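Local coordinates for protein Isomerase/lactonizing enzyme (Agrobacterium fabrum str. C58, PDB 2NQL) that belongs to the mandelate racemase/muconate lactonizing enzyme family of the enolase superfamily and holds a sodium ion in its barrel domain, at residues 106-111 against 117-122; 249-254 against 260-265. All blocks are in the same frame, centred on the assembly; numbering follows the deposited sequence.

Contact 1. Residues 106-111 against 117-122; sequences YDMMRV and GFYVDA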
loop_
_atom_site.group_PDB
_atom_site.type_symbol
_atom_site.label_atom_id
_atom_site.label_comp_id
_atom_site.label_asym_id
_atom_site.label_seq_id
_atom_site.Cartn_x
_atom_site.Cartn_y
_atom_site.Cartn_z
ATOM N N TYR A 106 5.090 7.007 -9.844
ATOM C CA TYR A 106 4.725 7.113 -8.436
ATOM C C TYR A 106 3.713 8.228 -8.203
ATOM O O TYR A 106 2.682 8.041 -7.523
ATOM C CB TYR A 106 5.969 7.313 -7.567
ATOM C CG TYR A 106 5.684 7.327 -6.091
ATOM C CD1 TYR A 106 5.526 6.139 -5.376
ATOM C CD2 TYR A 106 5.606 8.538 -5.386
ATOM C CE1 TYR A 106 5.278 6.168 -3.990
ATOM C CE2 TYR A 106 5.335 8.569 -4.031
ATOM C CZ TYR A 106 5.190 7.402 -3.329
ATOM O OH TYR A 106 4.952 7.478 -1.984
ATOM N N ASP A 107 4.015 9.391 -8.772
ATOM C CA ASP A 107 3.118 10.559 -8.658
ATOM C C ASP A 107 1.686 10.359 -9.160
ATOM O O ASP A 107 0.786 11.063 -8.694
ATOM C CB ASP A 107 3.739 11.759 -9.377
ATOM C CG ASP A 107 4.857 12.379 -8.599
ATOM O OD1 ASP A 107 5.100 11.969 -7.443
ATOM O OD2 ASP A 107 5.509 13.286 -9.150
ATOM N N MET A 108 1.467 9.423 -10.089
ATOM C CA MET A 108 0.135 9.203 -10.671
ATOM C C MET A 108 -0.915 8.833 -9.618
ATOM O O MET A 108 -2.077 9.200 -9.755
ATOM C CB MET A 108 0.133 8.154 -11.783
ATOM C CG MET A 108 0.926 8.532 -13.043
ATOM S SD MET A 108 0.360 7.667 -14.490
ATOM C CE MET A 108 0.948 5.990 -14.095
ATOM N N MET A 109 -0.503 8.103 -8.573
ATOM C CA MET A 109 -1.451 7.519 -7.643
ATOM C C MET A 109 -1.166 7.840 -6.188
ATOM O O MET A 109 -1.897 7.405 -5.312
ATOM C CB MET A 109 -1.539 5.992 -7.859
ATOM C CG MET A 109 -2.191 5.576 -9.199
ATOM S SD MET A 109 -3.947 6.029 -9.362
ATOM C CE MET A 109 -4.717 4.613 -8.573
ATOM N N ARG A 110 -0.106 8.602 -5.918
ATOM C CA ARG A 110 0.294 8.832 -4.541
ATOM C C ARG A 110 -0.774 9.511 -3.682
ATOM O O ARG A 110 -0.984 9.100 -2.544
ATOM C CB ARG A 110 1.685 9.481 -4.410
ATOM C CG ARG A 110 1.747 10.989 -4.566
ATOM C CD ARG A 110 3.181 11.527 -4.719
ATOM N NE ARG A 110 3.883 11.772 -3.455
ATOM C CZ ARG A 110 4.928 12.604 -3.314
ATOM N NH1 ARG A 110 5.389 13.288 -4.354
ATOM N NH2 ARG A 110 5.501 12.780 -2.129
ATOM N N VAL A 111 -1.463 10.501 -4.231
ATOM C CA VAL A 111 -2.433 11.263 -3.414
ATOM C C VAL A 111 -3.664 10.436 -3.027
ATOM O O VAL A 111 -4.409 10.821 -2.139
ATOM C CB VAL A 111 -2.871 12.590 -4.075
ATOM C CG1 VAL A 111 -1.634 13.472 -4.363
ATOM C CG2 VAL A 111 -3.763 12.339 -5.337
ATOM N N GLY A 117 2.746 -1.169 -1.131
ATOM C CA GLY A 117 2.059 -2.409 -1.515
ATOM C C GLY A 117 2.307 -2.907 -2.926
ATOM O O GLY A 117 3.454 -2.925 -3.400
ATOM N N PHE A 118 1.225 -3.273 -3.622
ATOM C CA PHE A 118 1.316 -3.768 -4.994
ATOM C C PHE A 118 1.690 -2.696 -6.001
ATOM O O PHE A 118 2.292 -2.998 -7.014
ATOM C CB PHE A 118 0.001 -4.425 -5.423
ATOM C CG PHE A 118 -0.298 -5.687 -4.648
ATOM C CD1 PHE A 118 0.361 -6.866 -4.958
ATOM C CD2 PHE A 118 -1.224 -5.664 -3.588
ATOM C CE1 PHE A 118 0.102 -8.049 -4.229
ATOM C CE2 PHE A 118 -1.493 -6.827 -2.862
ATOM C CZ PHE A 118 -0.811 -8.021 -3.179
ATOM N N TYR A 119 1.292 -1.455 -5.744
ATOM C CA TYR A 119 1.629 -0.381 -6.672
ATOM C C TYR A 119 3.146 -0.217 -6.787
ATOM O O TYR A 119 3.673 -0.216 -7.900
ATOM C CB TYR A 119 1.009 0.951 -6.248
ATOM C CG TYR A 119 1.033 1.975 -7.368
ATOM C CD1 TYR A 119 0.235 1.816 -8.481
ATOM C CD2 TYR A 119 1.853 3.126 -7.288
ATOM C CE1 TYR A 119 0.226 2.768 -9.521
ATOM C CE2 TYR A 119 1.869 4.083 -8.331
ATOM C CZ TYR A 119 1.039 3.898 -9.429
ATOM O OH TYR A 119 0.994 4.794 -10.476
ATOM N N VAL A 120 3.829 -0.140 -5.645
ATOM C CA VAL A 120 5.284 -0.038 -5.674
ATOM C C VAL A 120 5.960 -1.333 -6.123
ATOM O O VAL A 120 6.998 -1.276 -6.772
ATOM C CB VAL A 120 5.916 0.667 -4.431
ATOM C CG1 VAL A 120 7.483 0.794 -4.563
ATOM C CG2 VAL A 120 5.330 2.097 -4.300
ATOM N N ASP A 121 5.343 -2.492 -5.857
ATOM C CA ASP A 121 5.867 -3.753 -6.428
ATOM C C ASP A 121 5.950 -3.590 -7.952
ATOM O O ASP A 121 6.978 -3.901 -8.578
ATOM C CB ASP A 121 4.930 -4.943 -6.145
ATOM C CG ASP A 121 5.103 -5.552 -4.764
ATOM O OD1 ASP A 121 5.984 -5.147 -3.981
ATOM O OD2 ASP A 121 4.266 -6.447 -4.463
ATOM N N ALA A 122 4.859 -3.100 -8.542
ATOM C CA ALA A 122 4.788 -2.920 -9.989
ATOM C C ALA A 122 5.846 -1.947 -10.487
ATOM O O ALA A 122 6.519 -2.222 -11.490
ATOM C CB ALA A 122 3.380 -2.470 -10.429
#
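A buried helix-to-helix contact in the N-terminal domain brings Tyr-119 and Val-120, near the start of helix 117-138, against the C-terminal part of helix 98-109, where Tyr-119 meets Met-108 and Met-109 and Val-120 meets Tyr-106. No hydrogen bond crosses between the two segments; the Tyr-119 ring with the methionine carbons carries most of the contact, and the edge of the Tyr-106 ring adds a smaller part. Met-109 lays its CB over one face of the Tyr-119 ring, 4.0 Å from the centroid and 25° off the ring normal, a CH-pi contact displaced toward the rim. Its CG carries on to the phenol end, 3.6 Å from Tyr-119 CZ, after which bends at chi2 and chi3 lead the thioether away. A chi1 of -165° swings the Tyr-119 ring away from its own backbone N and lays it against the neighbouring helix, where its hydroxyl lies 3.7 Å from Met-108 CB. That hydroxyl is bonded to the carbonyl of Leu-105, one residue before the segment, so the polar tip is satisfied by the same helix that packs on the ring. Val-120 CG2 meets the edge of the Tyr-106 ring near its plane, 4.1 Å from CE1. The OH of Tyr-106 turns to another partner, Glu-246 of the second subunit, whose carboxylate also forms a salt bridge with Arg-110. The helix pair thus forms part of the dimer interface, while within the chain helix 75-90 packs Leu-86 on Met-108 and Tyr-119, and helix 271-278 sets Trp-272 against Tyr-106.

Contact 2. Residues 249-254 against 260-265; sequences AGLEKV and VPIAVG
Helix 249-254 and strand 262-264 run roughly antiparallel, their axes 10.6 Å apart at closest approach and their N-to-C directions 153° apart. This is the returning half of a beta-alpha-beta unit in the C-terminal barrel domain: the chain leaves strand 239-240, passes through helix 248-255 and comes back as strand 262-264, parallel to and paired with the first. Ile-262 and Val-264 both direct their CB atoms toward the helix, whereas Ala-263 between them points away. Leu-251 spans the gap to both. Its CG stands anti to the backbone N (chi1 -177°), and from there CD1 rests against both strand residues, 3.9 Å from Ile-262 CG2. Leu-251 and Ile-262 lie alongside one another, pointing opposite ways, while Leu-251 and Val-264 meet tip to tip. One turn further along the helix, Val-254 meets the Ile-262 chain nearly perpendicularly, CG1 to CD1, and also packs on Ala-224 and Ile-228 of helix 221-231. The layer is wholly apolar, although the side chain of Val-264 lies about 8 Å from the bound sodium ion. Val-264 CG1 touches both methyls of Leu-251, 3.9 Å from CD1 and 4.1 Å from CD2.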
loop_
_atom_site.group_PDB
_atom_site.type_symbol
_atom_site.label_atom_id
_atom_site.label_comp_id
_atom_site.label_asym_id
_atom_site.label_seq_id
_atom_site.Cartn_x
_atom_site.Cartn_y
_atom_site.Cartn_z
ATOM N N ALA A 249 5.378 3.001 17.434
ATOM C CA ALA A 249 5.530 3.222 18.880
ATOM C C ALA A 249 6.168 2.019 19.588
ATOM O O ALA A 249 7.035 2.186 20.457
ATOM C CB ALA A 249 4.175 3.561 19.514
ATOM N N GLY A 250 5.732 0.816 19.209
ATOM C CA GLY A 250 6.287 -0.427 19.741
ATOM C C GLY A 250 7.729 -0.682 19.340
ATOM O O GLY A 250 8.531 -1.155 20.154
ATOM N N LEU A 251 8.050 -0.382 18.079
ATOM C CA LEU A 251 9.429 -0.450 17.580
ATOM C C LEU A 251 10.331 0.541 18.318
ATOM O O LEU A 251 11.462 0.194 18.713
ATOM C CB LEU A 251 9.482 -0.198 16.063
ATOM C CG LEU A 251 10.865 -0.307 15.387
ATOM C CD1 LEU A 251 11.432 -1.717 15.522
ATOM C CD2 LEU A 251 10.757 0.075 13.931
ATOM N N GLU A 252 9.815 1.756 18.517
ATOM C CA GLU A 252 10.505 2.763 19.327
ATOM C C GLU A 252 10.850 2.236 20.721
ATOM O O GLU A 252 11.998 2.315 21.150
ATOM C CB GLU A 252 9.695 4.051 19.420
ATOM C CG GLU A 252 10.301 5.095 20.352
ATOM C CD GLU A 252 9.646 6.471 20.251
ATOM O OE1 GLU A 252 8.670 6.654 19.489
ATOM O OE2 GLU A 252 10.124 7.383 20.949
ATOM N N LYS A 253 9.852 1.688 21.402
ATOM C CA LYS A 253 10.047 1.137 22.733
ATOM C C LYS A 253 11.095 0.013 22.751
ATOM O O LYS A 253 11.985 0.020 23.604
ATOM C CB LYS A 253 8.718 0.671 23.342
ATOM C CG LYS A 253 8.908 -0.042 24.700
ATOM C CD LYS A 253 7.613 -0.210 25.466
ATOM C CE LYS A 253 7.904 -0.793 26.840
ATOM N NZ LYS A 253 6.721 -0.695 27.732
ATOM N N VAL A 254 11.006 -0.929 21.811
ATOM C CA VAL A 254 11.966 -2.043 21.760
ATOM C C VAL A 254 13.380 -1.504 21.567
ATOM O O VAL A 254 14.304 -1.891 22.308
ATOM C CB VAL A 254 11.630 -3.101 20.662
ATOM C CG1 VAL A 254 12.781 -4.101 20.493
ATOM C CG2 VAL A 254 10.386 -3.863 21.030
ATOM N N VAL A 260 21.017 -4.560 21.956
ATOM C CA VAL A 260 21.041 -5.427 20.780
ATOM C C VAL A 260 20.596 -4.610 19.566
ATOM O O VAL A 260 19.547 -3.962 19.620
ATOM C CB VAL A 260 20.163 -6.685 20.995
ATOM C CG1 VAL A 260 20.144 -7.553 19.739
ATOM C CG2 VAL A 260 20.702 -7.496 22.198
ATOM N N PRO A 261 21.436 -4.561 18.504
ATOM C CA PRO A 261 21.082 -3.810 17.292
ATOM C C PRO A 261 19.733 -4.249 16.713
ATOM O O PRO A 261 19.438 -5.452 16.652
ATOM C CB PRO A 261 22.219 -4.157 16.329
ATOM C CG PRO A 261 23.383 -4.441 17.239
ATOM C CD PRO A 261 22.774 -5.176 18.388
ATOM N N ILE A 262 18.913 -3.278 16.324
ATOM C CA ILE A 262 17.598 -3.602 15.766
ATOM C C ILE A 262 17.647 -3.444 14.253
ATOM O O ILE A 262 18.142 -2.448 13.751
ATOM C CB ILE A 262 16.451 -2.753 16.390
ATOM C CG1 ILE A 262 16.386 -2.920 17.926
ATOM C CG2 ILE A 262 15.095 -3.070 15.733
ATOM C CD1 ILE A 262 16.277 -4.332 18.417
ATOM N N ALA A 263 17.141 -4.449 13.540
ATOM C CA ALA A 263 17.142 -4.421 12.079
ATOM C C ALA A 263 15.696 -4.489 11.565
ATOM O O ALA A 263 14.915 -5.304 12.052
ATOM C CB ALA A 263 17.947 -5.610 11.538
ATOM N N VAL A 264 15.356 -3.648 10.585
ATOM C CA VAL A 264 14.005 -3.634 10.017
ATOM C C VAL A 264 14.095 -3.214 8.548
ATOM O O VAL A 264 15.136 -2.724 8.105
ATOM C CB VAL A 264 13.059 -2.607 10.758
ATOM C CG1 VAL A 264 12.676 -3.095 12.143
ATOM C CG2 VAL A 264 13.712 -1.212 10.812
ATOM N N GLY A 265 13.016 -3.407 7.792
ATOM C CA GLY A 265 12.875 -2.711 6.509
ATOM C C GLY A 265 12.513 -3.534 5.284
ATOM O O GLY A 265 12.248 -2.956 4.235
#

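Both contacts are buried and free of hydrogen bonds between their segments, and each joins elements adjacent in sequence within its own domain. Contact 1 joins two successive helices of the N-terminal domain and uses aromatic rings with aliphatic carbons, mainly those of methionine; polar groups at its margin bond to the second subunit. Contact 2 joins a helix to a strand of the barrel domain through branched aliphatic methyls alone, and its second-subunit neighbour is limited to packing at exposed Ala-249. The two share no element: their centres lie 26 Å apart and their nearest atoms about 11 Å.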